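Local coordinates for peptidoglycan hydrolase FlgJ (Sphingomonas sp. A1, PDB 2ZYC), which probably hydrolyses peptidoglycan in the periplasm so that the flagellar rod can be assembled, the chain here being its C-terminal glycosidase family 73 domain, at residues H119-L125 and A137-A141; K65-T71 and R82-A88; S19-P23 and K111-K115; H25-A29 and V143-L149. The protein carries 2 engineered substitutions. All blocks are in the same frame, centred on the assembly; numbering follows the deposited sequence.

Contact 1. Residues H119-L125 and A137-A141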
# COMPACT_ATOMS: atom_id res chain seq x y z
N HIS A 119 7.17 -4.32 11.81
CA HIS A 119 8.56 -4.01 11.46
C HIS A 119 9.18 -5.11 10.60
O HIS A 119 9.87 -4.82 9.63
CB HIS A 119 9.41 -3.72 12.70
CG HIS A 119 10.65 -2.94 12.41
ND1 HIS A 119 11.84 -3.54 12.05
CD2 HIS A 119 10.89 -1.61 12.42
CE1 HIS A 119 12.75 -2.61 11.85
NE2 HIS A 119 12.20 -1.43 12.06
N ALA A 120 8.92 -6.37 10.97
CA ALA A 120 9.40 -7.53 10.20
C ALA A 120 8.88 -7.48 8.77
O ALA A 120 9.62 -7.73 7.80
CB ALA A 120 8.96 -8.83 10.88
N PHE A 121 7.59 -7.16 8.64
CA PHE A 121 6.92 -7.02 7.35
C PHE A 121 7.60 -5.93 6.52
O PHE A 121 7.94 -6.13 5.36
CB PHE A 121 5.43 -6.73 7.57
CG PHE A 121 4.70 -6.26 6.35
CD1 PHE A 121 4.38 -7.15 5.32
CD2 PHE A 121 4.30 -4.93 6.23
CE1 PHE A 121 3.70 -6.71 4.18
CE2 PHE A 121 3.61 -4.48 5.10
CZ PHE A 121 3.31 -5.38 4.07
N ALA A 122 7.79 -4.77 7.13
CA ALA A 122 8.41 -3.65 6.43
C ALA A 122 9.84 -3.96 6.01
O ALA A 122 10.24 -3.66 4.90
CB ALA A 122 8.35 -2.39 7.29
N ARG A 123 10.60 -4.60 6.90
CA ARG A 123 11.96 -5.05 6.57
C ARG A 123 11.97 -6.00 5.37
O ARG A 123 12.85 -5.90 4.52
CB ARG A 123 12.63 -5.71 7.78
CG ARG A 123 12.97 -4.76 8.93
CD ARG A 123 13.88 -5.40 10.01
NE ARG A 123 13.51 -6.78 10.34
CZ ARG A 123 12.76 -7.15 11.38
NH1 ARG A 123 12.25 -6.26 12.22
NH2 ARG A 123 12.50 -8.44 11.58
N ALA A 124 10.98 -6.90 5.31
CA ALA A 124 10.86 -7.84 4.18
C ALA A 124 10.60 -7.12 2.85
O ALA A 124 11.16 -7.50 1.82
CB ALA A 124 9.78 -8.89 4.45
N LEU A 125 9.78 -6.08 2.89
CA LEU A 125 9.54 -5.25 1.71
C LEU A 125 10.81 -4.51 1.30
O LEU A 125 11.15 -4.46 0.11
CB LEU A 125 8.45 -4.22 1.98
CG LEU A 125 7.01 -4.75 2.08
CD1 LEU A 125 6.13 -3.62 2.61
CD2 LEU A 125 6.53 -5.25 0.72
N ALA A 137 11.38 0.98 7.34
CA ALA A 137 10.79 0.00 8.24
C ALA A 137 10.26 0.65 9.52
O ALA A 137 9.16 0.33 9.97
CB ALA A 137 11.79 -1.12 8.56
N ASP A 138 11.04 1.58 10.08
CA ASP A 138 10.63 2.31 11.28
C ASP A 138 9.38 3.14 11.02
O ASP A 138 8.45 3.13 11.83
CB ASP A 138 11.76 3.22 11.77
CG ASP A 138 12.87 2.46 12.48
OD1 ASP A 138 12.70 1.26 12.79
OD2 ASP A 138 13.92 3.09 12.74
N LYS A 139 9.36 3.85 9.90
CA LYS A 139 8.23 4.72 9.55
C LYS A 139 6.96 3.91 9.28
O LYS A 139 5.88 4.28 9.76
CB LYS A 139 8.58 5.60 8.35
CG LYS A 139 9.62 6.66 8.68
CD LYS A 139 10.07 7.36 7.43
CE LYS A 139 11.23 8.30 7.71
NZ LYS A 139 11.87 8.72 6.44
N LEU A 140 7.08 2.81 8.54
CA LEU A 140 5.91 1.97 8.27
C LEU A 140 5.40 1.24 9.51
O LEU A 140 4.19 1.17 9.74
CB LEU A 140 6.19 0.98 7.12
CG LEU A 140 5.04 0.05 6.70
CD1 LEU A 140 3.75 0.82 6.41
CD2 LEU A 140 5.46 -0.79 5.50
N ALA A 141 6.33 0.71 10.30
CA ALA A 141 5.97 0.06 11.57
C ALA A 141 5.21 1.04 12.48
O ALA A 141 4.24 0.65 13.14
CB ALA A 141 7.20 -0.50 12.26

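Contact 2. Residues K65-T71 and R82-A88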
# COMPACT_ATOMS: atom_id res chain seq x y z
N LYS A 65 -1.70 1.01 -18.55
CA LYS A 65 -1.75 2.46 -18.56
C LYS A 65 -0.60 3.04 -17.75
O LYS A 65 -0.22 2.49 -16.71
CB LYS A 65 -3.09 2.93 -18.00
CG LYS A 65 -3.38 4.41 -18.21
CD LYS A 65 -4.73 4.78 -17.65
CE LYS A 65 -5.06 6.24 -17.97
NZ LYS A 65 -6.53 6.50 -17.84
N VAL A 66 -0.06 4.15 -18.23
CA VAL A 66 1.07 4.82 -17.61
C VAL A 66 0.73 6.27 -17.30
O VAL A 66 0.11 6.97 -18.11
CB VAL A 66 2.33 4.76 -18.51
CG1 VAL A 66 3.45 5.65 -17.97
CG2 VAL A 66 2.82 3.30 -18.65
N VAL A 67 1.12 6.72 -16.12
CA VAL A 67 0.99 8.11 -15.74
C VAL A 67 2.36 8.65 -15.36
O VAL A 67 3.11 8.02 -14.60
CB VAL A 67 -0.08 8.32 -14.62
CG1 VAL A 67 0.22 7.45 -13.40
CG2 VAL A 67 -0.19 9.80 -14.24
N GLU A 68 2.72 9.80 -15.93
CA GLU A 68 3.97 10.45 -15.58
C GLU A 68 3.74 11.40 -14.41
O GLU A 68 2.70 12.07 -14.34
CB GLU A 68 4.58 11.18 -16.78
CG GLU A 68 5.22 10.22 -17.78
CD GLU A 68 5.57 10.86 -19.12
OE1 GLU A 68 5.74 12.10 -19.18
OE2 GLU A 68 5.67 10.11 -20.11
N ALA A 69 4.69 11.41 -13.49
CA ALA A 69 4.63 12.31 -12.34
C ALA A 69 6.04 12.70 -11.94
O ALA A 69 6.98 11.91 -12.06
CB ALA A 69 3.89 11.66 -11.18
N ARG A 70 6.20 13.94 -11.48
CA ARG A 70 7.51 14.43 -11.09
C ARG A 70 7.90 13.95 -9.68
O ARG A 70 7.07 13.91 -8.77
CB ARG A 70 7.57 15.95 -11.19
CG ARG A 70 7.55 16.49 -12.62
CD ARG A 70 7.34 18.00 -12.64
NE ARG A 70 6.23 18.37 -11.77
CZ ARG A 70 6.22 19.44 -10.97
NH1 ARG A 70 7.26 20.26 -10.92
NH2 ARG A 70 5.15 19.68 -10.21
N THR A 71 9.16 13.55 -9.54
CA THR A 71 9.70 13.15 -8.24
C THR A 71 10.81 14.11 -7.83
O THR A 71 11.15 15.03 -8.59
CB THR A 71 10.21 11.68 -8.24
OG1 THR A 71 11.22 11.52 -9.23
CG2 THR A 71 9.07 10.71 -8.51
N ARG A 82 12.90 14.93 -11.39
CA ARG A 82 12.85 13.92 -12.44
C ARG A 82 11.40 13.68 -12.83
O ARG A 82 10.51 13.82 -11.99
CB ARG A 82 13.43 12.59 -11.95
CG ARG A 82 14.94 12.47 -12.01
CD ARG A 82 15.39 11.03 -11.79
NE ARG A 82 15.08 10.18 -12.94
CZ ARG A 82 14.23 9.15 -12.91
NH1 ARG A 82 14.02 8.45 -14.02
NH2 ARG A 82 13.60 8.81 -11.79
N VAL A 83 11.17 13.32 -14.08
CA VAL A 83 9.88 12.76 -14.47
C VAL A 83 9.97 11.24 -14.32
O VAL A 83 10.86 10.60 -14.90
CB VAL A 83 9.48 13.16 -15.91
CG1 VAL A 83 8.16 12.52 -16.29
CG2 VAL A 83 9.39 14.68 -16.04
N GLU A 84 9.06 10.68 -13.53
CA GLU A 84 9.00 9.24 -13.33
C GLU A 84 7.74 8.65 -13.96
O GLU A 84 6.70 9.31 -14.02
CB GLU A 84 9.06 8.90 -11.83
CG GLU A 84 9.12 7.42 -11.49
CD GLU A 84 10.34 6.73 -12.07
OE1 GLU A 84 10.28 6.31 -13.25
OE2 GLU A 84 11.35 6.61 -11.36
N ARG A 85 7.85 7.41 -14.43
CA ARG A 85 6.73 6.72 -15.05
C ARG A 85 6.12 5.75 -14.06
O ARG A 85 6.80 4.85 -13.54
CB ARG A 85 7.17 6.00 -16.33
CG ARG A 85 7.51 6.97 -17.46
CD ARG A 85 8.23 6.30 -18.61
NE ARG A 85 7.51 5.15 -19.12
CZ ARG A 85 6.55 5.18 -20.03
NH1 ARG A 85 6.16 6.34 -20.56
NH2 ARG A 85 5.97 4.05 -20.42
N PHE A 86 4.84 5.96 -13.78
CA PHE A 86 4.10 5.16 -12.81
C PHE A 86 2.99 4.36 -13.46
O PHE A 86 2.41 4.77 -14.46
CB PHE A 86 3.48 6.07 -11.74
CG PHE A 86 4.49 6.72 -10.85
CD1 PHE A 86 5.01 6.02 -9.75
CD2 PHE A 86 4.93 8.02 -11.10
CE1 PHE A 86 5.96 6.62 -8.91
CE2 PHE A 86 5.87 8.62 -10.27
CZ PHE A 86 6.39 7.92 -9.17
N ARG A 87 2.69 3.21 -12.87
CA ARG A 87 1.55 2.42 -13.31
C ARG A 87 0.25 3.16 -13.01
O ARG A 87 0.18 3.93 -12.05
CB ARG A 87 1.55 1.06 -12.61
CG ARG A 87 2.85 0.29 -12.82
CD ARG A 87 2.77 -1.12 -12.22
NE ARG A 87 4.06 -1.80 -12.34
CZ ARG A 87 4.26 -3.09 -12.07
NH1 ARG A 87 3.26 -3.85 -11.67
NH2 ARG A 87 5.47 -3.62 -12.19
N ALA A 88 -0.75 2.97 -13.86
CA ALA A 88 -2.10 3.48 -13.59
C ALA A 88 -3.13 2.38 -13.78
O ALA A 88 -2.95 1.49 -14.62
CB ALA A 88 -2.42 4.69 -14.47
O HOH W 1 -3.63 -0.30 -16.47
O HOH W 2 11.47 8.49 -9.44

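Contact 3. Residues S19-P23 and K111-K115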
# COMPACT_ATOMS: atom_id res chain seq x y z
N SER A 19 -3.98 -13.33 0.33
CA SER A 19 -3.14 -13.96 -0.70
C SER A 19 -1.64 -13.81 -0.42
O SER A 19 -0.83 -14.59 -0.94
CB SER A 19 -3.47 -13.41 -2.08
OG SER A 19 -2.80 -12.18 -2.30
N LEU A 20 -1.28 -12.81 0.37
CA LEU A 20 0.13 -12.56 0.70
C LEU A 20 0.53 -13.15 2.05
O LEU A 20 1.71 -13.15 2.39
CB LEU A 20 0.43 -11.06 0.70
CG LEU A 20 0.23 -10.28 -0.60
CD1 LEU A 20 0.38 -8.82 -0.30
CD2 LEU A 20 1.24 -10.72 -1.64
N GLY A 21 -0.46 -13.63 2.80
CA GLY A 21 -0.24 -14.23 4.11
C GLY A 21 0.23 -13.27 5.19
O GLY A 21 1.13 -13.59 5.97
N VAL A 22 -0.37 -12.08 5.23
CA VAL A 22 -0.06 -11.05 6.24
C VAL A 22 -1.38 -10.39 6.68
O VAL A 22 -2.39 -10.50 5.98
CB VAL A 22 0.94 -9.97 5.70
CG1 VAL A 22 2.26 -10.58 5.20
CG2 VAL A 22 0.30 -9.11 4.62
N PRO A 23 -1.39 -9.72 7.85
CA PRO A 23 -2.64 -9.04 8.26
C PRO A 23 -3.04 -7.89 7.33
O PRO A 23 -2.18 -7.15 6.84
CB PRO A 23 -2.30 -8.51 9.66
CG PRO A 23 -1.13 -9.33 10.11
CD PRO A 23 -0.34 -9.60 8.87
N LYS A 111 10.17 -13.12 1.57
CA LYS A 111 10.17 -13.00 3.03
C LYS A 111 8.93 -12.30 3.61
O LYS A 111 8.71 -12.32 4.82
CB LYS A 111 11.46 -12.30 3.50
CG LYS A 111 12.71 -13.20 3.45
CD LYS A 111 12.59 -14.32 4.47
CE LYS A 111 13.79 -15.26 4.45
NZ LYS A 111 13.82 -16.11 5.68
N VAL A 112 8.12 -11.70 2.75
CA VAL A 112 6.90 -11.03 3.21
C VAL A 112 5.87 -12.01 3.81
O VAL A 112 5.33 -11.76 4.88
CB VAL A 112 6.25 -10.19 2.09
CG1 VAL A 112 4.90 -9.64 2.52
CG2 VAL A 112 7.17 -9.05 1.70
N ALA A 113 5.61 -13.11 3.10
CA ALA A 113 4.56 -14.02 3.50
C ALA A 113 4.75 -14.51 4.93
O ALA A 113 5.86 -14.88 5.33
CB ALA A 113 4.48 -15.21 2.55
N GLY A 114 3.67 -14.48 5.70
CA GLY A 114 3.65 -15.04 7.05
C GLY A 114 4.16 -14.11 8.13
O GLY A 114 4.19 -14.50 9.30
N LYS A 115 4.59 -12.91 7.76
CA LYS A 115 5.02 -11.93 8.77
C LYS A 115 3.79 -11.37 9.48
O LYS A 115 2.80 -11.02 8.85
CB LYS A 115 5.86 -10.82 8.14
CG LYS A 115 7.19 -11.29 7.53
CD LYS A 115 8.16 -11.84 8.59
CE LYS A 115 9.48 -12.34 7.98
NZ LYS A 115 9.31 -13.54 7.11
O HOH W 3 0.88 -13.52 8.40

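Contact 4. Residues H25-A29 and V143-L149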
# COMPACT_ATOMS: atom_id res chain seq x y z
N HIS A 25 -4.39 -4.98 7.82
CA HIS A 25 -4.04 -3.62 8.21
C HIS A 25 -2.59 -3.25 7.89
O HIS A 25 -2.27 -2.06 7.82
CB HIS A 25 -4.40 -3.34 9.68
CG HIS A 25 -3.43 -3.90 10.68
ND1 HIS A 25 -3.31 -5.25 10.92
CD2 HIS A 25 -2.60 -3.29 11.55
CE1 HIS A 25 -2.42 -5.45 11.87
NE2 HIS A 25 -1.97 -4.27 12.27
N PHE A 26 -1.73 -4.25 7.69
CA PHE A 26 -0.35 -3.97 7.23
C PHE A 26 -0.39 -3.28 5.87
O PHE A 26 0.37 -2.34 5.62
CB PHE A 26 0.49 -5.25 7.11
CG PHE A 26 0.97 -5.82 8.42
CD1 PHE A 26 0.42 -5.43 9.64
CD2 PHE A 26 1.98 -6.79 8.43
CE1 PHE A 26 0.88 -5.97 10.84
CE2 PHE A 26 2.43 -7.34 9.63
CZ PHE A 26 1.87 -6.93 10.83
N LEU A 27 -1.29 -3.74 5.00
CA LEU A 27 -1.42 -3.20 3.65
C LEU A 27 -2.14 -1.85 3.63
O LEU A 27 -1.81 -0.97 2.83
CB LEU A 27 -2.10 -4.20 2.72
CG LEU A 27 -1.36 -5.54 2.53
CD1 LEU A 27 -2.14 -6.42 1.57
CD2 LEU A 27 0.06 -5.33 2.02
N VAL A 28 -3.13 -1.69 4.51
CA VAL A 28 -3.81 -0.40 4.70
C VAL A 28 -2.80 0.64 5.17
O VAL A 28 -2.77 1.76 4.66
CB VAL A 28 -4.98 -0.50 5.71
CG1 VAL A 28 -5.58 0.90 5.98
CG2 VAL A 28 -6.06 -1.47 5.21
N ALA A 29 -1.98 0.26 6.15
CA ALA A 29 -0.95 1.14 6.69
C ALA A 29 0.01 1.56 5.60
O ALA A 29 0.33 2.75 5.46
CB ALA A 29 -0.20 0.47 7.83
N VAL A 143 3.21 3.46 11.61
CA VAL A 143 1.83 3.56 11.14
C VAL A 143 1.05 2.29 11.50
O VAL A 143 -0.09 2.36 12.00
CB VAL A 143 1.73 3.86 9.61
CG1 VAL A 143 0.27 3.95 9.16
CG2 VAL A 143 2.45 5.16 9.26
N ILE A 144 1.67 1.14 11.26
CA ILE A 144 1.04 -0.16 11.52
C ILE A 144 0.60 -0.31 12.98
O ILE A 144 -0.50 -0.78 13.26
CB ILE A 144 1.96 -1.33 11.10
CG1 ILE A 144 2.07 -1.39 9.57
CG2 ILE A 144 1.43 -2.67 11.64
CD1 ILE A 144 3.07 -2.42 9.03
N ASN A 145 1.49 0.11 13.88
CA ASN A 145 1.32 -0.04 15.33
C ASN A 145 0.67 1.18 16.00
O ASN A 145 0.42 1.16 17.21
CB ASN A 145 2.68 -0.35 15.98
CG ASN A 145 3.27 -1.68 15.51
OD1 ASN A 145 4.49 -1.81 15.34
ND2 ASN A 145 2.41 -2.67 15.29
N GLY A 146 0.35 2.20 15.22
CA GLY A 146 -0.11 3.49 15.75
C GLY A 146 -1.58 3.56 16.11
O GLY A 146 -2.40 2.80 15.59
N ASN A 147 -1.90 4.50 17.00
CA ASN A 147 -3.27 4.72 17.47
C ASN A 147 -4.17 5.28 16.37
O ASN A 147 -5.36 5.01 16.35
CB ASN A 147 -3.28 5.66 18.68
CG ASN A 147 -2.61 5.06 19.91
OD1 ASN A 147 -2.85 3.90 20.26
ND2 ASN A 147 -1.79 5.85 20.57
N ALA A 148 -3.58 6.08 15.47
CA ALA A 148 -4.33 6.68 14.37
C ALA A 148 -4.99 5.60 13.52
O ALA A 148 -6.20 5.64 13.30
CB ALA A 148 -3.44 7.56 13.51
N LEU A 149 -4.19 4.64 13.06
CA LEU A 149 -4.71 3.51 12.30
C LEU A 149 -5.67 2.66 13.13
O LEU A 149 -6.75 2.31 12.66
CB LEU A 149 -3.58 2.63 11.74
CG LEU A 149 -4.03 1.45 10.87
CD1 LEU A 149 -4.83 1.91 9.65
CD2 LEU A 149 -2.85 0.58 10.45

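Contact 1. Residues H119-L125 and A137-A141
His-119 reaches across to Asp-138 with the edge of its imidazole. His-119 NE2 donates to Asp-138 OD1 at 2.8 Å, and the oxygen is met nearly along its C-O axis. The N-H...O bond is bent. The carboxylate is turned 43° against the ring. CG of His-119 lies anti to the backbone N (chi1 -159°), and this swings the ring toward helix 136-145. Both ring nitrogens are engaged. Arg-123, one turn further along the same helix, donates from NH1 to His-119 ND1 at 2.8 Å, close to the planes of both the ring and the guanidinium. The two bonds limit rotation of the imidazole and form a chain from arginine through histidine to aspartate. The negative carboxylate would probably polarise the N-H it accepts.

One face of the imidazole is covered by Ala-137. Ala-137 CB stands 3.8 Å from the centroid of the His-119 ring, in a CH-pi contact. Ala-141 CB sits at the ring edge.

On the buried side the contact is apolar. Ala-122 CB is set against Ala-137 CA at 3.5 Å. Leu-140 CD2 comes down on Ala-122 CB at 3.8 Å and also reaches Phe-121 CE2 and Leu-125 CD1. The Leu-125 and Leu-140 side chains cross at about a right angle. Leu-140 also touches Leu-33 of helix 24-35.

The axes of segments 119-125 and 137-141 approach to 8.3 Å, with 136° between their directions. Small alanines at Ala-122, Ala-137 and Ala-141 permit this approach. Two helices thus pack roughly antiparallel, with a His-carboxylate hydrogen bond at the outer margin, in a lysozyme-clan domain.

Contact 2. Residues K65-T71 and R82-A88
Val-67 and Phe-86 form a hydrogen-bonded antiparallel pair at the middle of the hairpin. Val-67 N donates to Phe-86 O at 2.9 Å, and Phe-86 N returns a bond to Val-67 O. Ala-69 with Glu-84 repeats the pattern. Thr-71 N binds Arg-82 O at 2.8 Å, but the return bond is weak.

On the face with Phe-86, the ring is approached by Ala-69 CB, 3.7 Å from Phe-86 CE2, while Thr-71 CG2 lies at its edge. Val-67 CG1 packs on Phe-86 CB and Ala-88 CB. On the opposite face, Val-66 CG1 lies over the centre of the Arg-85 guanidinium, 3.8 Å from Arg-85 CZ. Glu-68 and Arg-85 run side by side and make a long salt bridge.

Glu-84 organises a second shell. Its chain starts anti to the backbone N but bends at chi2 (60°), which curls the carboxylate back so that OE1 accepts from Arg-85 N with its anti lone pair. Glu-84 OE2 accepts a salt-bridge hydrogen bond from Arg-82 NH2 at 3.2 Å, from above the carboxylate plane, and one from a water that also bonds Thr-71 OG1. With the carboxylate gone, as in an alanine here, Arg-82 is likely to lose its anionic mate and the water one of its anchors.

Strand 82-88 also bonds through its backbone to Ala-58 and Ile-56. Arg-87 forms a salt bridge with Asp-98 of helix 92-105, joining the hairpin to the helical body, while Phe-86 touches Ile-42.

Contact 3. Residues S19-P23 and K111-K115
Gly-21 and Gly-114 join the end of helix 3-20 to a type II beta turn, Val-112 to Lys-115, in the loop before helix 118-127. Both glycines have positive phi. Gly-21 is where the chain leaves the helix, and Gly-114 holds the third position of the turn, where glycine is favoured.

Hydrogen bonding across the contact rests on the backbone. Gly-114 N donates to Gly-21 O at 2.7 Å. The bond is bent, with an N-H...O angle of 137°, and the donor stands above the carbonyl plane. Next to it, Ala-113 CA makes a CA-H...O contact with Leu-20 O at 3.2 Å. Two successive carbonyls therefore face the turn. Within the turn, Lys-115 N closes back on Val-112 O.

Apolar contact is carried by Val-22. Its CG1 lies anti to the carbonyl carbon (chi1 -57°), and this aims the methyl into the turn. There Val-22 CG1 meets Val-112 CG1 at 3.9 Å. Val-22 CG1 is also 3.3 Å from Val-112 O and lies near Lys-115 O. Pro-23 brings its ring carbon CD to 3.4 Å from the same Lys-115 O. Behind these, Val-112 packs on Val-103 of helix 92-105 and on Phe-121 and Ala-124 of helix 118-127. Leu-20 also touches Val-103, so both segments share that helix as a backing.

The polar end of Lys-115 turns away from the contact. Its ammonium folds back over its own loop, where Lys-115 NZ donates to Lys-111 O at 2.7 Å, in the carbonyl plane and on a lone pair.

Contact 4. Residues H25-A29 and V143-L149
Between residues 25-29 and 143-149 the backbones come nearest at Ala-29 and Ile-144, CA to CA 5.4 Å, and the chain then turns through Gly-146, the N-cap of helix 147-156. No hydrogen bond links the segments, so packing alone joins them.

Ile-144 gives the largest share of the buried surface. Ile-144 CG1 presses on Ala-29 CB at 3.4 Å, tighter than usual van der Waals contact. Ile-144 CD1 lies over one face of the Phe-26 ring, offset toward its rim, 4.0 Å from Phe-26 CG. Ile-144 CG2, anti to the backbone N, approaches the same side obliquely, 3.4 Å from Phe-26 CE1. The Ile-144 and Phe-26 side chains cross at about a right angle, both methyls pressing on one side of the ring. Cutting the isoleucine back to an alanine is likely to open a gap beside Ala-29 and set the Phe-26 ring freer to turn.

His-25 lays its imidazole edge against the backbone. His-25 CD2 is 3.7 Å from Ile-144 O, which is in the ring plane, and NE2 is near Ile-144 CG2. Leu-149 enters from helix 147-156 beside Trp-37, which also touches Val-143. Leu-149 CD2 meets Ala-29 CB at 3.7 Å. Leu-149 CD1 meets Val-28 CG1 at 3.9 Å. Val-143 CG1 adds a further contact to Ala-29 CB, so three side chains converge on that methyl.

Outward, Phe-26 meets Phe-121 of helix 118-127, which also touches Ile-144, while Leu-27 and Val-28 pack on helix 3-20. Helix 24-35 is thus flanked by helices 3-20, 118-127, 136-145 and 147-156.

Overall arrangement
From the N terminus, helix 3-20 ends in the first segment of contact 3, and helix 24-35 follows with that of contact 4. The chain then forms the hairpin of contact 2, a short local closure inside the spans of both contacts 3 and 4. It returns to the helical body, and residues 111-115 close contact 3. Contact 1 then joins two successive helices and lies within the span of contact 4, which closes last. Contacts 3 and 4 cross along the sequence. Contacts 1, 3 and 4 touch one another in the helical core; Phe-121 links contact 1 to the other two. Contact 2 stands apart, its centre about 25 Å from that of contact 1.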